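Local coordinates for acyl-coenzyme A thioesterase THEM4 (Rhodococcus sp., PDB 2OV9) that belongs to the hotdog-fold thioesterase superfamily and probably hydrolyses medium- and long-chain fatty acyl-CoA thioesters to free fatty acids and coenzyme A, at the interface of chains A and B. Sequence-based numbering; all coordinates share one arbitrary frame. Chains: chain A/B, Hypothetical protein.

The interface of chains A and B. Residues chain A 29-30, 33-34, 37; chain B 55, 58-59.
The methyl group of A:Ala33 presses onto B:Leu58 and B:Asn59, where helix 26-43 of chain A packs against helix 51-67 of chain B. The two helices run in the same general sense here, and the small residues on the chain A side let them come close. B:Leu58 and A:Ala33 bury about equal surface, more than the other residues of the patch. CB of B:Leu58 lies 3.5 Å from CB of A:Ala33, a tight carbon contact. From there CG, anti to the carbonyl carbon (chi1 -76°), carries the side chain alongside the A:Ala33 methyl and onto helix 26-43. Branch CD1 reaches the backbone of that helix, 3.5 Å from the carbonyl oxygen O of A:Ala30, with the backbone N of A:Ala34 somewhat farther off. The other branch, CD2, turns towards the A:Val37 side of the patch. A:Val37 itself applies its CG2 methyl to the main chain of B:Leu58, 3.4 Å from the carbonyl O. At the opposite end, CB of B:Ala55 rests against the backbone of A:Ala30, 3.7 Å from its CA.

B:Asn59 lays the face of its carboxamide over the A:Ala33 methyl: CG, OD1 and ND2 all lie 3.6 Å from that CB, so the contact is with the flat of the amide. OD1 also takes part in a water-mediated link, with water 1 lying 3.1 Å from OD1 of B:Asn59 and 2.7 Å from the backbone O of A:Arg29. A leucine in place of B:Asn59 would probably lose both the flat amide face laid over the A:Ala33 methyl and the polar link to water 1, leaving the water without the OD1 contact that ties the two helices.

The patch is thus an alanine-rich helix-helix junction, repeated with the chains exchanged by the two-fold axis. It joins the N-terminal helical regions of the two subunits, and probably supports the dimer typical of hotdog-fold thioesterases.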
loop_
_atom_site.group_PDB
_atom_site.type_symbol
_atom_site.label_atom_id
_atom_site.label_comp_id
_atom_site.label_asym_id
_atom_site.label_seq_id
_atom_site.Cartn_x
_atom_site.Cartn_y
_atom_site.Cartn_z
ATOM N N ARG A 29 3.898 -15.581 13.309
ATOM C CA ARG A 29 3.389 -15.002 14.547
ATOM C C ARG A 29 4.068 -13.669 14.876
ATOM O O ARG A 29 3.403 -12.761 15.360
ATOM C CB ARG A 29 3.529 -15.970 15.734
ATOM C CG ARG A 29 2.645 -17.188 15.663
ATOM C CD ARG A 29 1.176 -16.873 15.947
ATOM N NE ARG A 29 0.445 -18.071 16.378
ATOM C CZ ARG A 29 -0.882 -18.225 16.341
ATOM N NH1 ARG A 29 -1.668 -17.256 15.882
ATOM N NH2 ARG A 29 -1.427 -19.363 16.757
ATOM N N ALA A 30 5.379 -13.554 14.647
ATOM C CA ALA A 30 6.071 -12.266 14.828
ATOM C C ALA A 30 5.533 -11.212 13.870
ATOM O O ALA A 30 5.392 -10.029 14.223
ATOM C CB ALA A 30 7.595 -12.414 14.631
ATOM N N ALA A 33 2.184 -10.082 15.001
ATOM C CA ALA A 33 2.373 -9.193 16.134
ATOM C C ALA A 33 2.867 -7.805 15.673
ATOM O O ALA A 33 2.478 -6.793 16.247
ATOM C CB ALA A 33 3.339 -9.794 17.131
ATOM N N ALA A 34 3.709 -7.757 14.648
ATOM C CA ALA A 34 4.078 -6.456 14.050
ATOM C C ALA A 34 2.880 -5.711 13.428
ATOM O O ALA A 34 2.765 -4.477 13.528
ATOM C CB ALA A 34 5.188 -6.638 13.024
ATOM N N VAL A 37 1.034 -4.036 16.258
ATOM C CA VAL A 37 1.730 -2.825 16.644
ATOM C C VAL A 37 1.453 -1.666 15.666
ATOM O O VAL A 37 1.113 -0.556 16.091
ATOM C CB VAL A 37 3.249 -3.094 16.706
ATOM C CG1 VAL A 37 4.033 -1.797 16.919
ATOM C CG2 VAL A 37 3.562 -4.126 17.782
ATOM N N ALA B 55 8.021 -12.499 18.989
ATOM C CA ALA B 55 6.550 -12.369 18.844
ATOM C C ALA B 55 5.870 -11.999 20.179
ATOM O O ALA B 55 4.962 -11.154 20.232
ATOM C CB ALA B 55 5.963 -13.619 18.263
ATOM N N LEU B 58 6.604 -8.270 20.787
ATOM C CA LEU B 58 5.842 -7.405 19.886
ATOM C C LEU B 58 4.395 -7.345 20.328
ATOM O O LEU B 58 3.818 -6.257 20.400
ATOM C CB LEU B 58 5.935 -7.873 18.437
ATOM C CG LEU B 58 7.277 -7.545 17.758
ATOM C CD1 LEU B 58 7.395 -8.336 16.472
ATOM C CD2 LEU B 58 7.361 -6.043 17.486
ATOM N N ASN B 59 3.841 -8.500 20.688
ATOM C CA ASN B 59 2.482 -8.559 21.228
ATOM C C ASN B 59 2.338 -7.769 22.545
ATOM O O ASN B 59 1.320 -7.101 22.756
ATOM C CB ASN B 59 2.034 -10.021 21.417
ATOM C CG ASN B 59 1.459 -10.648 20.134
ATOM O OD1 ASN B 59 1.811 -11.773 19.758
ATOM N ND2 ASN B 59 0.560 -9.933 19.478
HETATM O O HOH W 1 1.256 -13.002 17.010
#